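PDB 3K9T: putative polysaccharide biosynthesis protein with aminopeptidase-like domain from Clostridium acetobutylicum, which binds one zinc ion per subunit and may take part in the biosynthesis of modified polysaccharides, and is not expected to be a peptidase despite its aminopeptidase-like region. Local coordinates for residues Asn195-Gly200 against Ala251-Asp256; Ser313-Ser317 against Asp341-Tyr346. One frame throughout, in Å; residues are numbered along the deposited sequence.

Contact 1 of 2, residues Asn195-Gly200 against Ala251-Asp256; sequences NDNLSG and ATCVGD. With ZN (zinc ion), chain B.
The amide of Asn195 meets the loop Cys253-Asp256 with both of its ends, and its plane stands 83° from that of the Asp256 carboxylate. Asn195 OD1 takes the N-H of Gly255 at 2.8 Å, almost in line with the amide carbonyl, and a weak bond from Asp256 N. Asn195 ND2 donates a hydrogen bond to Asp256 OD1 at 2.8 Å; the nitrogen lies above the carboxylate plane, and the bond is tilted from the amide plane. The other oxygen, Asp256 OD2, is bonded to Gly258 N and lies close to Ser317 OG. Gripped at oxygen and nitrogen, the Asn195 amide can hardly flip. One turn on, Ser199 OG links two backbones: it donates to Asn195 O at 2.6 Å and accepts from Val254 N at 3.0 Å. Its chi1 of 62° sets the hydroxyl between backbone N and carbonyl carbon, facing the loop. Asn195 O receives a further, weak bond from Cys253 N. Asn197 carries an Asx motif, its OD1 accepting from Gly200 N at 3.0 Å while lying 3.3 Å from Thr252 CA; its ND2 is hydrogen-bonded to Thr186 OG1. Asp196 OD2 binds zinc at 1.9 Å, with His190 and His325 as further ligands, and Tyr187 OH holds both Asp196 OD1 and Thr252 OG1. A zinc-binding aspartate followed by a cis peptide, here to Asn197, recalls the M28-type zinc exopeptidases. The contact thus fastens the N-terminal turn of helix 194-211 to the loop leaving strand 245-250, beside the end of strand 181-187, with helix 12-26 packed on Leu198.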
loop_
_atom_site.group_PDB
_atom_site.type_symbol
_atom_site.label_atom_id
_atom_site.label_comp_id
_atom_site.label_asym_id
_atom_site.label_seq_id
_atom_site.Cartn_x
_atom_site.Cartn_y
_atom_site.Cartn_z
ATOM N N ASN A 195 25.364 -7.176 -26.939
ATOM C CA ASN A 195 24.592 -6.931 -25.729
ATOM C C ASN A 195 24.215 -8.256 -25.052
ATOM O O ASN A 195 24.405 -8.450 -23.831
ATOM C CB ASN A 195 23.355 -6.060 -26.000
ATOM C CG ASN A 195 23.044 -5.077 -24.818
ATOM O OD1 ASN A 195 23.947 -4.665 -24.098
ATOM N ND2 ASN A 195 21.775 -4.705 -24.648
ATOM N N ASP A 196 23.751 -9.199 -25.862
ATOM C CA ASP A 196 23.415 -10.544 -25.394
ATOM C C ASP A 196 24.377 -11.561 -26.075
ATOM O O ASP A 196 24.083 -11.982 -27.187
ATOM C CB ASP A 196 21.945 -10.815 -25.741
ATOM C CG ASP A 196 21.505 -12.208 -25.379
ATOM O OD1 ASP A 196 22.098 -12.769 -24.442
ATOM O OD2 ASP A 196 20.585 -12.760 -26.035
ATOM N N ASN A 197 25.518 -11.947 -25.461
ATOM C CA ASN A 197 25.941 -11.511 -24.112
ATOM C C ASN A 197 27.441 -11.348 -23.877
ATOM O O ASN A 197 27.962 -11.813 -22.840
ATOM C CB ASN A 197 25.396 -12.440 -23.003
ATOM C CG ASN A 197 25.712 -11.923 -21.595
ATOM O OD1 ASN A 197 25.683 -10.714 -21.336
ATOM N ND2 ASN A 197 26.039 -12.842 -20.682
ATOM N N LEU A 198 28.134 -10.659 -24.790
ATOM C CA LEU A 198 29.527 -10.287 -24.517
ATOM C C LEU A 198 29.555 -9.143 -23.502
ATOM O O LEU A 198 30.546 -8.946 -22.833
ATOM C CB LEU A 198 30.323 -9.881 -25.787
ATOM C CG LEU A 198 30.618 -11.071 -26.680
ATOM C CD1 LEU A 198 31.385 -10.657 -27.898
ATOM C CD2 LEU A 198 31.361 -12.169 -25.872
ATOM N N SER A 199 28.489 -8.372 -23.377
ATOM C CA SER A 199 28.517 -7.232 -22.442
ATOM C C SER A 199 28.627 -7.714 -20.976
ATOM O O SER A 199 29.418 -7.193 -20.190
ATOM C CB SER A 199 27.295 -6.346 -22.658
ATOM O OG SER A 199 26.077 -7.043 -22.412
ATOM N N GLY A 200 27.866 -8.747 -20.629
ATOM C CA GLY A 200 27.890 -9.277 -19.254
ATOM C C GLY A 200 29.222 -9.919 -18.931
ATOM O O GLY A 200 29.760 -9.779 -17.814
ATOM N N ALA A 251 24.361 -10.742 -14.716
ATOM C CA ALA A 251 24.690 -9.624 -15.572
ATOM C C ALA A 251 24.541 -10.033 -17.033
ATOM O O ALA A 251 25.188 -10.962 -17.511
ATOM C CB ALA A 251 26.108 -9.134 -15.309
ATOM N N THR A 252 23.686 -9.313 -17.744
ATOM C CA THR A 252 23.534 -9.499 -19.162
ATOM C C THR A 252 23.003 -8.201 -19.737
ATOM O O THR A 252 22.490 -7.368 -18.990
ATOM C CB THR A 252 22.580 -10.656 -19.467
ATOM O OG1 THR A 252 22.420 -10.737 -20.869
ATOM C CG2 THR A 252 21.215 -10.471 -18.812
ATOM N N CYS A 253 23.164 -8.020 -21.043
ATOM C CA CYS A 253 22.608 -6.860 -21.748
ATOM C C CYS A 253 22.935 -5.534 -21.090
ATOM O O CYS A 253 22.051 -4.696 -20.925
ATOM C CB CYS A 253 21.084 -7.007 -21.859
ATOM S SG CYS A 253 20.572 -8.460 -22.821
ATOM N N VAL A 254 24.204 -5.355 -20.734
ATOM C CA VAL A 254 24.610 -4.221 -19.940
ATOM C C VAL A 254 25.363 -3.158 -20.746
ATOM O O VAL A 254 25.947 -2.237 -20.146
ATOM C CB VAL A 254 25.494 -4.662 -18.730
ATOM C CG1 VAL A 254 24.653 -5.375 -17.679
ATOM C CG2 VAL A 254 26.670 -5.503 -19.204
ATOM N N GLY A 255 25.297 -3.232 -22.080
ATOM C CA GLY A 255 26.179 -2.427 -22.927
ATOM C C GLY A 255 25.618 -1.393 -23.890
ATOM O O GLY A 255 26.392 -0.597 -24.458
ATOM N N ASP A 256 24.306 -1.390 -24.110
ATOM C CA ASP A 256 23.696 -0.448 -25.040
ATOM C C ASP A 256 23.442 0.943 -24.486
ATOM O O ASP A 256 23.670 1.192 -23.293
ATOM C CB ASP A 256 22.398 -1.020 -25.581
ATOM C CG ASP A 256 21.313 -1.126 -24.537
ATOM O OD1 ASP A 256 21.336 -2.098 -23.718
ATOM O OD2 ASP A 256 20.411 -0.268 -24.592
HETATM ZN ZN ZN B . 20.071 -14.620 -25.824
#

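Contact 2 of 2, residues Ser313-Ser317 against Asp341-Tyr346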
loop_
_atom_site.group_PDB
_atom_site.type_symbol
_atom_site.label_atom_id
_atom_site.label_comp_id
_atom_site.label_asym_id
_atom_site.label_seq_id
_atom_site.Cartn_x
_atom_site.Cartn_y
_atom_site.Cartn_z
ATOM N N SER A 313 18.826 -9.171 -11.449
ATOM C CA SER A 313 19.500 -8.981 -12.722
ATOM C C SER A 313 19.487 -7.510 -13.049
ATOM O O SER A 313 18.428 -6.894 -13.159
ATOM C CB SER A 313 18.821 -9.808 -13.805
ATOM O OG SER A 313 19.542 -9.801 -15.033
ATOM N N LEU A 314 20.679 -6.932 -13.139
ATOM C CA LEU A 314 20.839 -5.510 -13.412
ATOM C C LEU A 314 21.388 -5.384 -14.835
ATOM O O LEU A 314 22.513 -5.826 -15.140
ATOM C CB LEU A 314 21.730 -4.846 -12.359
ATOM C CG LEU A 314 22.035 -3.373 -12.619
ATOM C CD1 LEU A 314 20.755 -2.548 -12.723
ATOM C CD2 LEU A 314 22.937 -2.832 -11.545
HETATM N N MSE A 315 20.563 -4.781 -15.686
HETATM C CA MSE A 315 20.760 -4.754 -17.109
HETATM C C MSE A 315 20.658 -3.341 -17.615
HETATM O O MSE A 315 20.414 -2.436 -16.844
HETATM C CB MSE A 315 19.623 -5.554 -17.749
HETATM C CG MSE A 315 19.636 -7.027 -17.390
HETATM SE SE MSE A 315 18.178 -8.041 -18.102
HETATM C CE MSE A 315 16.971 -7.345 -16.796
ATOM N N ARG A 316 20.878 -3.162 -18.910
ATOM C CA ARG A 316 20.466 -1.932 -19.583
ATOM C C ARG A 316 19.205 -2.334 -20.355
ATOM O O ARG A 316 18.228 -2.686 -19.714
ATOM C CB ARG A 316 21.573 -1.304 -20.451
ATOM C CG ARG A 316 22.792 -0.860 -19.659
ATOM C CD ARG A 316 23.662 0.165 -20.388
ATOM N NE ARG A 316 23.114 1.477 -20.127
ATOM C CZ ARG A 316 23.335 2.199 -19.039
ATOM N NH1 ARG A 316 24.176 1.789 -18.096
ATOM N NH2 ARG A 316 22.697 3.356 -18.896
ATOM N N SER A 317 19.211 -2.317 -21.689
ATOM C CA SER A 317 18.038 -2.733 -22.441
ATOM C C SER A 317 17.982 -4.243 -22.324
ATOM O O SER A 317 18.803 -4.992 -22.845
ATOM C CB SER A 317 18.045 -2.267 -23.905
ATOM O OG SER A 317 18.166 -0.839 -23.975
ATOM N N ASP A 341 28.678 3.235 -17.523
ATOM C CA ASP A 341 27.635 3.480 -16.533
ATOM C C ASP A 341 27.184 2.206 -15.840
ATOM O O ASP A 341 26.929 2.204 -14.637
ATOM C CB ASP A 341 26.429 4.172 -17.147
ATOM C CG ASP A 341 25.364 4.504 -16.107
ATOM O OD1 ASP A 341 25.534 5.490 -15.360
ATOM O OD2 ASP A 341 24.360 3.768 -16.035
ATOM N N SER A 342 27.028 1.134 -16.594
ATOM C CA SER A 342 26.692 -0.149 -15.971
ATOM C C SER A 342 27.783 -0.590 -14.965
ATOM O O SER A 342 27.493 -1.079 -13.900
ATOM C CB SER A 342 26.495 -1.207 -17.039
ATOM O OG SER A 342 25.427 -0.853 -17.907
ATOM N N TYR A 343 29.043 -0.387 -15.305
ATOM C CA TYR A 343 30.141 -0.777 -14.426
ATOM C C TYR A 343 30.157 0.059 -13.145
ATOM O O TYR A 343 30.286 -0.471 -12.056
ATOM C CB TYR A 343 31.419 -0.635 -15.215
ATOM C CG TYR A 343 32.720 -0.568 -14.462
ATOM C CD1 TYR A 343 33.386 -1.721 -14.079
ATOM C CD2 TYR A 343 33.339 0.656 -14.231
ATOM C CE1 TYR A 343 34.601 -1.663 -13.444
ATOM C CE2 TYR A 343 34.569 0.723 -13.579
ATOM C CZ TYR A 343 35.192 -0.441 -13.201
ATOM O OH TYR A 343 36.410 -0.392 -12.581
ATOM N N LYS A 344 30.032 1.367 -13.308
ATOM C CA LYS A 344 29.902 2.308 -12.198
ATOM C C LYS A 344 28.733 1.895 -11.272
ATOM O O LYS A 344 28.852 1.886 -10.031
ATOM C CB LYS A 344 29.721 3.724 -12.797
ATOM C CG LYS A 344 29.328 4.849 -11.854
ATOM C CD LYS A 344 29.768 6.221 -12.413
ATOM C CE LYS A 344 28.733 6.900 -13.293
ATOM N NZ LYS A 344 27.670 7.513 -12.471
ATOM N N THR A 345 27.612 1.502 -11.864
ATOM C CA THR A 345 26.427 1.170 -11.062
ATOM C C THR A 345 26.651 -0.118 -10.246
ATOM O O THR A 345 26.308 -0.207 -9.056
ATOM C CB THR A 345 25.159 1.104 -11.906
ATOM O OG1 THR A 345 24.985 2.336 -12.666
ATOM C CG2 THR A 345 23.967 0.848 -11.001
ATOM N N TYR A 346 27.232 -1.109 -10.892
ATOM C CA TYR A 346 27.568 -2.347 -10.223
ATOM C C TYR A 346 28.526 -2.053 -9.082
ATOM O O TYR A 346 28.355 -2.585 -7.986
ATOM C CB TYR A 346 28.153 -3.405 -11.207
ATOM C CG TYR A 346 27.116 -4.334 -11.839
ATOM C CD1 TYR A 346 26.300 -3.914 -12.882
ATOM C CD2 TYR A 346 26.985 -5.656 -11.416
ATOM C CE1 TYR A 346 25.372 -4.786 -13.461
ATOM C CE2 TYR A 346 26.064 -6.531 -11.984
ATOM C CZ TYR A 346 25.250 -6.095 -12.993
ATOM O OH TYR A 346 24.330 -6.965 -13.565
HETATM O O HOH W 1 23.489 -2.009 -16.142
#
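Leu314, near the end of strand 311-315, faces Tyr346 of helix 336-355 with their CA atoms 8.1 Å apart, and the CA atoms of Arg316 and Ser342 lie 7.4 Å apart. The helix packs here on this strand of the central mixed sheet and on the loop after it. Tyr346 OH donates to Leu314 O at 2.7 Å, in the carbonyl plane and on a lone pair. The leucine slides past the ring in the opposite direction, its CD2 3.7 Å from Tyr346 CE1, while the same methyl touches Thr345 CG2. Arg316 bends at chi3 (86°), which swings its guanidinium to the helix. There NH1 makes two straight bonds, both near the guanidinium plane: to Asp341 OD2 at 2.9 Å, on the anti lone pair, and to Ser342 OG. Arg316 NH2 adds a weak bond to Asp341 OD2. Ser342 OG also bonds Val254 O, and a water donates to Ser342 OG and, weakly, to Met315 O. Lys260 forms a second salt bridge with Asp341, and Arg316 NE donates a hydrogen bond to Gly258 O. With two cations converging on one carboxylate oxygen, Asp341 is probably kept ionised, and the arginine is fixed in rotation by bonds on several nitrogens.

How the contacts relate
From the N terminus, residues 195-200 come first, and contact 1 closes the excursion through strand 219-225, helix 229-237 and strand 245-250. The chain then passes strands 260-263 and 287-290 before strand 311-315, and contact 2 closes the shorter loop that carries the zinc ligand His325. The two loops follow in series, neither crossing nor nesting, yet they meet in space, their centres about 9 Å apart. Val254 O of contact 1 is probably hydrogen-bonded to Ser342 OG of contact 2, and the backbones of Cys253 and Arg316 are hydrogen-bonded. Together the two contacts tie helices 194-211 and 336-355 to the ends of neighbouring central strands 245-250 and 311-315.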